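Local coordinates for protein Tube (Drosophila melanogaster, PDB 1D2Z), which recruits the kinase Pelle to the plasma membrane through its death domain and activates it in the Toll pathway that sets embryonic dorsoventral polarity, at residues V14-L26 and L119-L131. Sequence-based numbering, arbitrary orientation.
Sequences VEDNDIYRLAKIL and LFSAADFVALDFL
Helix 16-26 and helix 120-130 run antiparallel, their N-to-C directions 162° apart and their axes 9.2 Å apart at closest approach, with Ile25 facing Ala122 at one end and Asp18 facing Phe130 at the other. Here the first and last helices of the death-domain six-helix bundle, far apart in sequence, close the fold side by side, an instructive case of small residues and aromatic rings sharing one interface. Where the backbones come nearest, Ala122 presents only a methyl: its CB packs on Leu26 CD2, and Leu22 CD1 reaches the same methyl from the neighbouring turn while also touching Val126 CG2. Ile25 divides its two branches. CG2, anti to the backbone N, rests 3.6 Å from Ala122 N, whereas CD1 makes an off-centre CH-pi contact 4.2 Å from the centroid of the Phe125 ring. Towards the other end the rings take over, and Asp18 O lies at the edge of the Phe130 ring, near its plane, 3.6 Å from CZ. A salt-bridge network of Asp18, Arg21 and Asp129 borders this apolar layer. The Arg21 chain bends at chi3, and NH2 meets Asp18 OD1 in the guanidinium plane at 2.9 Å. Across the helices the same NH2 pairs with Asp129 OD1 at 2.8 Å, but obliquely, the guanidinium and carboxylate planes 75° apart. An alanine here would remove the guanidinium and is likely to leave the two carboxylates, 4.0 Å apart between Asp18 OD1 and Asp129 OD1, with less charge between them, and to strip cover from the Phe125 edge. Lys4 also pairs with Asp129, and Tyr5 OH bonds Asp18 OD2. At the opposite end, Ser121 OG turns to Gly71 O of the Pelle death domain. The Arg21 guanidinium stands almost perpendicular to the Phe125 ring, whose CZ sits over the centre of one guanidinium face, 3.9 Å above its plane.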
ATOM      1  N   VAL B  14      20.545  -1.843   4.906  1.00 44.52           N
ATOM      2  CA  VAL B  14      19.458  -1.816   5.876  1.00 41.65           C
ATOM      3  C   VAL B  14      19.421  -3.162   6.585  1.00 43.10           C
ATOM      4  O   VAL B  14      19.660  -4.202   5.970  1.00 41.81           O
ATOM      5  CB  VAL B  14      18.095  -1.548   5.195  1.00 40.58           C
ATOM      6  CG1 VAL B  14      16.960  -1.681   6.197  1.00 37.71           C
ATOM      7  CG2 VAL B  14      18.088  -0.160   4.570  1.00 37.61           C
ATOM      8  N   GLU B  15      19.138  -3.133   7.883  1.00 44.82           N
ATOM      9  CA  GLU B  15      19.079  -4.345   8.681  1.00 48.12           C
ATOM     10  C   GLU B  15      18.066  -5.308   8.071  1.00 48.53           C
ATOM     11  O   GLU B  15      16.951  -4.911   7.720  1.00 45.69           O
ATOM     12  CB  GLU B  15      18.712  -4.001  10.123  1.00 52.91           C
ATOM     13  CG  GLU B  15      19.154  -5.032  11.148  1.00 61.25           C
ATOM     14  CD  GLU B  15      19.153  -4.470  12.558  1.00 66.55           C
ATOM     15  OE1 GLU B  15      20.030  -3.630  12.858  1.00 68.29           O
ATOM     16  OE2 GLU B  15      18.275  -4.860  13.363  1.00 69.77           O
ATOM     17  N   ASP B  16      18.478  -6.565   7.927  1.00 47.74           N
ATOM     18  CA  ASP B  16      17.639  -7.604   7.337  1.00 48.97           C
ATOM     19  C   ASP B  16      16.225  -7.677   7.907  1.00 48.69           C
ATOM     20  O   ASP B  16      15.267  -7.857   7.157  1.00 49.76           O
ATOM     21  CB  ASP B  16      18.315  -8.972   7.445  1.00 48.28           C
ATOM     22  CG  ASP B  16      17.699  -9.999   6.515  1.00 47.68           C
ATOM     23  OD1 ASP B  16      17.617  -9.717   5.304  1.00 46.41           O
ATOM     24  OD2 ASP B  16      17.299 -11.084   6.989  1.00 48.22           O
ATOM     25  N   ASN B  17      16.100  -7.531   9.225  1.00 48.01           N
ATOM     26  CA  ASN B  17      14.799  -7.577   9.889  1.00 48.56           C
ATOM     27  C   ASN B  17      13.927  -6.379   9.507  1.00 47.39           C
ATOM     28  O   ASN B  17      12.696  -6.475   9.497  1.00 48.16           O
ATOM     29  CB  ASN B  17      14.978  -7.636  11.412  1.00 52.71           C
ATOM     30  CG  ASN B  17      13.654  -7.786  12.157  1.00 57.15           C
ATOM     31  OD1 ASN B  17      13.304  -6.954  13.000  1.00 59.48           O
ATOM     32  ND2 ASN B  17      12.918  -8.854  11.854  1.00 57.51           N
ATOM     33  N   ASP B  18      14.557  -5.241   9.229  1.00 45.65           N
ATOM     34  CA  ASP B  18      13.809  -4.052   8.837  1.00 44.76           C
ATOM     35  C   ASP B  18      13.250  -4.240   7.430  1.00 42.23           C
ATOM     36  O   ASP B  18      12.093  -3.904   7.164  1.00 41.57           O
ATOM     37  CB  ASP B  18      14.684  -2.798   8.917  1.00 45.31           C
ATOM     38  CG  ASP B  18      14.819  -2.273  10.334  1.00 47.56           C
ATOM     39  OD1 ASP B  18      13.859  -2.415  11.125  1.00 46.91           O
ATOM     40  OD2 ASP B  18      15.880  -1.703  10.655  1.00 47.96           O
ATOM     41  N   ILE B  19      14.072  -4.792   6.542  1.00 39.93           N
ATOM     42  CA  ILE B  19      13.647  -5.059   5.172  1.00 41.27           C
ATOM     43  C   ILE B  19      12.513  -6.079   5.216  1.00 39.54           C
ATOM     44  O   ILE B  19      11.557  -5.980   4.453  1.00 38.01           O
ATOM     45  CB  ILE B  19      14.798  -5.626   4.309  1.00 42.51           C
ATOM     46  CG1 ILE B  19      15.853  -4.548   4.041  1.00 43.87           C
ATOM     47  CG2 ILE B  19      14.256  -6.159   2.987  1.00 42.56           C
ATOM     48  CD1 ILE B  19      15.336  -3.347   3.256  1.00 43.90           C
ATOM     49  N   TYR B  20      12.601  -7.022   6.153  1.00 38.57           N
ATOM     50  CA  TYR B  20      11.580  -8.054   6.285  1.00 39.28           C
ATOM     51  C   TYR B  20      10.218  -7.476   6.657  1.00 38.80           C
ATOM     52  O   TYR B  20       9.190  -7.945   6.165  1.00 37.09           O
ATOM     53  CB  TYR B  20      11.995  -9.113   7.308  1.00 42.05           C
ATOM     54  CG  TYR B  20      11.006 -10.254   7.415  1.00 43.87           C
ATOM     55  CD1 TYR B  20      10.788 -11.111   6.335  1.00 45.79           C
ATOM     56  CD2 TYR B  20      10.262 -10.455   8.578  1.00 43.95           C
ATOM     57  CE1 TYR B  20       9.853 -12.134   6.406  1.00 48.11           C
ATOM     58  CE2 TYR B  20       9.320 -11.478   8.660  1.00 47.54           C
ATOM     59  CZ  TYR B  20       9.124 -12.313   7.568  1.00 47.73           C
ATOM     60  OH  TYR B  20       8.194 -13.323   7.628  1.00 51.62           O
ATOM     61  N   ARG B  21      10.206  -6.487   7.549  1.00 37.47           N
ATOM     62  CA  ARG B  21       8.949  -5.863   7.949  1.00 39.20           C
ATOM     63  C   ARG B  21       8.340  -5.161   6.737  1.00 36.27           C
ATOM     64  O   ARG B  21       7.136  -5.245   6.504  1.00 37.86           O
ATOM     65  CB  ARG B  21       9.161  -4.899   9.120  1.00 42.16           C
ATOM     66  CG  ARG B  21       9.543  -5.621  10.411  1.00 48.00           C
ATOM     67  CD  ARG B  21       9.440  -4.723  11.627  1.00 51.23           C
ATOM     68  NE  ARG B  21      10.443  -3.664  11.610  1.00 57.15           N
ATOM     69  CZ  ARG B  21      10.336  -2.520  12.279  1.00 59.89           C
ATOM     70  NH1 ARG B  21       9.262  -2.275  13.025  1.00 60.44           N
ATOM     71  NH2 ARG B  21      11.308  -1.622  12.206  1.00 58.69           N
ATOM     72  N   LEU B  22       9.194  -4.526   5.936  1.00 34.15           N
ATOM     73  CA  LEU B  22       8.757  -3.853   4.715  1.00 33.61           C
ATOM     74  C   LEU B  22       8.208  -4.899   3.738  1.00 31.50           C
ATOM     75  O   LEU B  22       7.169  -4.689   3.108  1.00 32.51           O
ATOM     76  CB  LEU B  22       9.931  -3.114   4.061  1.00 31.82           C
ATOM     77  CG  LEU B  22       9.711  -2.575   2.640  1.00 32.39           C
ATOM     78  CD1 LEU B  22       8.626  -1.496   2.626  1.00 30.41           C
ATOM     79  CD2 LEU B  22      11.009  -2.017   2.111  1.00 35.00           C
ATOM     80  N   ALA B  23       8.916  -6.021   3.624  1.00 30.25           N
ATOM     81  CA  ALA B  23       8.525  -7.110   2.725  1.00 32.36           C
ATOM     82  C   ALA B  23       7.114  -7.625   2.995  1.00 33.16           C
ATOM     83  O   ALA B  23       6.326  -7.800   2.061  1.00 34.06           O
ATOM     84  CB  ALA B  23       9.532  -8.260   2.807  1.00 32.48           C
ATOM     85  N   LYS B  24       6.789  -7.856   4.266  1.00 32.75           N
ATOM     86  CA  LYS B  24       5.461  -8.352   4.626  1.00 33.83           C
ATOM     87  C   LYS B  24       4.358  -7.384   4.203  1.00 33.77           C
ATOM     88  O   LYS B  24       3.252  -7.797   3.843  1.00 32.50           O
ATOM     89  CB  LYS B  24       5.370  -8.655   6.124  1.00 34.84           C
ATOM     90  CG  LYS B  24       6.253  -9.827   6.561  1.00 40.50           C
ATOM     91  CD  LYS B  24       6.146 -11.012   5.583  1.00 41.74           C
ATOM     92  CE  LYS B  24       4.748 -11.626   5.547  1.00 40.72           C
ATOM     93  NZ  LYS B  24       4.595 -12.538   4.370  1.00 42.58           N
ATOM     94  N   ILE B  25       4.676  -6.096   4.227  1.00 32.88           N
ATOM     95  CA  ILE B  25       3.726  -5.072   3.813  1.00 33.08           C
ATOM     96  C   ILE B  25       3.516  -5.194   2.300  1.00 31.41           C
ATOM     97  O   ILE B  25       2.381  -5.239   1.822  1.00 33.25           O
ATOM     98  CB  ILE B  25       4.249  -3.668   4.181  1.00 34.46           C
ATOM     99  CG1 ILE B  25       4.384  -3.562   5.706  1.00 34.86           C
ATOM    100  CG2 ILE B  25       3.315  -2.583   3.633  1.00 36.37           C
ATOM    101  CD1 ILE B  25       4.924  -2.249   6.189  1.00 39.48           C
ATOM    102  N   LEU B  26       4.616  -5.310   1.561  1.00 29.72           N
ATOM    103  CA  LEU B  26       4.560  -5.435   0.107  1.00 29.31           C
ATOM    104  C   LEU B  26       3.988  -6.769  -0.366  1.00 30.10           C
ATOM    105  O   LEU B  26       3.565  -6.884  -1.517  1.00 28.65           O
ATOM    106  CB  LEU B  26       5.946  -5.209  -0.507  1.00 26.97           C
ATOM    107  CG  LEU B  26       6.488  -3.777  -0.461  1.00 28.27           C
ATOM    108  CD1 LEU B  26       7.961  -3.753  -0.857  1.00 25.57           C
ATOM    109  CD2 LEU B  26       5.662  -2.882  -1.379  1.00 25.84           C
ATOM    110  N   LEU B 119       1.828   2.858  -3.224  1.00 27.67           N
ATOM    111  CA  LEU B 119       1.986   1.823  -2.201  1.00 27.42           C
ATOM    112  C   LEU B 119       2.218   2.593  -0.898  1.00 28.46           C
ATOM    113  O   LEU B 119       3.311   2.575  -0.321  1.00 25.03           O
ATOM    114  CB  LEU B 119       3.186   0.930  -2.551  1.00 25.10           C
ATOM    115  CG  LEU B 119       3.132   0.316  -3.966  1.00 27.38           C
ATOM    116  CD1 LEU B 119       4.368  -0.543  -4.233  1.00 23.94           C
ATOM    117  CD2 LEU B 119       1.857  -0.518  -4.144  1.00 26.71           C
ATOM    118  N   PHE B 120       1.166   3.279  -0.451  1.00 29.01           N
ATOM    119  CA  PHE B 120       1.236   4.116   0.739  1.00 28.50           C
ATOM    120  C   PHE B 120       1.499   3.446   2.072  1.00 28.31           C
ATOM    121  O   PHE B 120       2.116   4.050   2.947  1.00 31.27           O
ATOM    122  CB  PHE B 120       0.038   5.065   0.797  1.00 28.84           C
ATOM    123  CG  PHE B 120       0.094   6.148  -0.247  1.00 29.54           C
ATOM    124  CD1 PHE B 120       1.044   7.160  -0.159  1.00 29.99           C
ATOM    125  CD2 PHE B 120      -0.758   6.121  -1.343  1.00 29.09           C
ATOM    126  CE1 PHE B 120       1.149   8.134  -1.158  1.00 30.97           C
ATOM    127  CE2 PHE B 120      -0.662   7.088  -2.346  1.00 29.94           C
ATOM    128  CZ  PHE B 120       0.292   8.094  -2.254  1.00 29.54           C
ATOM    129  N   SER B 121       1.063   2.203   2.237  1.00 29.51           N
ATOM    130  CA  SER B 121       1.318   1.484   3.484  1.00 33.15           C
ATOM    131  C   SER B 121       2.823   1.266   3.622  1.00 33.54           C
ATOM    132  O   SER B 121       3.399   1.451   4.696  1.00 30.87           O
ATOM    133  CB  SER B 121       0.608   0.137   3.487  1.00 35.01           C
ATOM    134  OG  SER B 121      -0.487   0.158   4.371  1.00 46.44           O
ATOM    135  N   ALA B 122       3.456   0.887   2.516  1.00 31.46           N
ATOM    136  CA  ALA B 122       4.894   0.660   2.493  1.00 30.45           C
ATOM    137  C   ALA B 122       5.627   1.991   2.588  1.00 31.30           C
ATOM    138  O   ALA B 122       6.598   2.121   3.343  1.00 30.19           O
ATOM    139  CB  ALA B 122       5.296  -0.082   1.216  1.00 27.67           C
ATOM    140  N   ALA B 123       5.153   2.979   1.829  1.00 30.63           N
ATOM    141  CA  ALA B 123       5.762   4.303   1.823  1.00 29.56           C
ATOM    142  C   ALA B 123       5.728   4.965   3.205  1.00 31.53           C
ATOM    143  O   ALA B 123       6.721   5.556   3.626  1.00 27.80           O
ATOM    144  CB  ALA B 123       5.084   5.200   0.784  1.00 30.44           C
ATOM    145  N   ASP B 124       4.587   4.878   3.893  1.00 29.81           N
ATOM    146  CA  ASP B 124       4.433   5.463   5.235  1.00 33.16           C
ATOM    147  C   ASP B 124       5.388   4.786   6.216  1.00 31.99           C
ATOM    148  O   ASP B 124       5.961   5.433   7.097  1.00 32.16           O
ATOM    149  CB  ASP B 124       2.989   5.312   5.752  1.00 30.99           C
ATOM    150  CG  ASP B 124       1.985   6.146   4.966  1.00 35.36           C
ATOM    151  OD1 ASP B 124       2.400   6.983   4.136  1.00 35.88           O
ATOM    152  OD2 ASP B 124       0.770   5.952   5.170  1.00 33.98           O
ATOM    153  N   PHE B 125       5.540   3.474   6.055  1.00 33.72           N
ATOM    154  CA  PHE B 125       6.429   2.688   6.901  1.00 34.10           C
ATOM    155  C   PHE B 125       7.879   3.124   6.690  1.00 33.22           C
ATOM    156  O   PHE B 125       8.617   3.321   7.652  1.00 32.19           O
ATOM    157  CB  PHE B 125       6.284   1.197   6.590  1.00 34.79           C
ATOM    158  CG  PHE B 125       7.279   0.330   7.317  1.00 35.85           C
ATOM    159  CD1 PHE B 125       7.123   0.059   8.676  1.00 38.87           C
ATOM    160  CD2 PHE B 125       8.379  -0.198   6.650  1.00 36.09           C
ATOM    161  CE1 PHE B 125       8.056  -0.727   9.360  1.00 39.81           C
ATOM    162  CE2 PHE B 125       9.313  -0.984   7.323  1.00 38.44           C
ATOM    163  CZ  PHE B 125       9.151  -1.248   8.681  1.00 37.25           C
ATOM    164  N   VAL B 126       8.284   3.263   5.434  1.00 30.79           N
ATOM    165  CA  VAL B 126       9.645   3.680   5.121  1.00 31.77           C
ATOM    166  C   VAL B 126       9.920   5.103   5.613  1.00 34.41           C
ATOM    167  O   VAL B 126      10.997   5.386   6.143  1.00 33.34           O
ATOM    168  CB  VAL B 126       9.938   3.569   3.600  1.00 31.39           C
ATOM    169  CG1 VAL B 126      11.258   4.258   3.251  1.00 30.68           C
ATOM    170  CG2 VAL B 126       9.988   2.089   3.183  1.00 29.16           C
ATOM    171  N   ALA B 127       8.938   5.987   5.461  1.00 33.77           N
ATOM    172  CA  ALA B 127       9.098   7.376   5.893  1.00 35.44           C
ATOM    173  C   ALA B 127       9.250   7.491   7.409  1.00 37.39           C
ATOM    174  O   ALA B 127      10.193   8.111   7.902  1.00 36.56           O
ATOM    175  CB  ALA B 127       7.922   8.220   5.421  1.00 32.09           C
ATOM    176  N   LEU B 128       8.333   6.868   8.137  1.00 39.00           N
ATOM    177  CA  LEU B 128       8.349   6.916   9.593  1.00 41.09           C
ATOM    178  C   LEU B 128       9.459   6.085  10.237  1.00 43.20           C
ATOM    179  O   LEU B 128      10.382   6.632  10.848  1.00 44.22           O
ATOM    180  CB  LEU B 128       6.991   6.478  10.142  1.00 38.76           C
ATOM    181  CG  LEU B 128       5.806   7.386   9.814  1.00 40.10           C
ATOM    182  CD1 LEU B 128       4.496   6.706  10.178  1.00 40.26           C
ATOM    183  CD2 LEU B 128       5.960   8.704  10.559  1.00 44.24           C
ATOM    184  N   ASP B 129       9.382   4.771  10.059  1.00 41.29           N
ATOM    185  CA  ASP B 129      10.340   3.841  10.648  1.00 43.59           C
ATOM    186  C   ASP B 129      11.795   3.973  10.191  1.00 43.34           C
ATOM    187  O   ASP B 129      12.705   3.943  11.017  1.00 42.58           O
ATOM    188  CB  ASP B 129       9.853   2.402  10.445  1.00 44.26           C
ATOM    189  CG  ASP B 129      10.568   1.408  11.343  1.00 47.11           C
ATOM    190  OD1 ASP B 129      11.637   0.900  10.943  1.00 47.54           O
ATOM    191  OD2 ASP B 129      10.050   1.127  12.444  1.00 49.33           O
ATOM    192  N   PHE B 130      12.020   4.101   8.885  1.00 43.36           N
ATOM    193  CA  PHE B 130      13.382   4.211   8.355  1.00 42.60           C
ATOM    194  C   PHE B 130      13.995   5.612   8.398  1.00 43.40           C
ATOM    195  O   PHE B 130      15.159   5.776   8.773  1.00 43.82           O
ATOM    196  CB  PHE B 130      13.445   3.725   6.901  1.00 39.51           C
ATOM    197  CG  PHE B 130      13.277   2.239   6.725  1.00 39.17           C
ATOM    198  CD1 PHE B 130      12.765   1.440   7.741  1.00 38.10           C
ATOM    199  CD2 PHE B 130      13.612   1.643   5.513  1.00 39.11           C
ATOM    200  CE1 PHE B 130      12.586   0.072   7.550  1.00 36.90           C
ATOM    201  CE2 PHE B 130      13.437   0.272   5.311  1.00 39.73           C
ATOM    202  CZ  PHE B 130      12.923  -0.513   6.332  1.00 39.15           C
ATOM    203  N   LEU B 131      13.218   6.612   7.990  1.00 43.21           N
ATOM    204  CA  LEU B 131      13.706   7.987   7.916  1.00 43.59           C
ATOM    205  C   LEU B 131      13.271   8.939   9.022  1.00 44.97           C
ATOM    206  O   LEU B 131      13.780  10.058   9.099  1.00 47.36           O
ATOM    207  CB  LEU B 131      13.314   8.588   6.563  1.00 41.71           C
ATOM    208  CG  LEU B 131      13.835   7.889   5.308  1.00 39.82           C
ATOM    209  CD1 LEU B 131      13.078   8.381   4.083  1.00 38.25           C
ATOM    210  CD2 LEU B 131      15.328   8.140   5.164  1.00 37.55           C
TER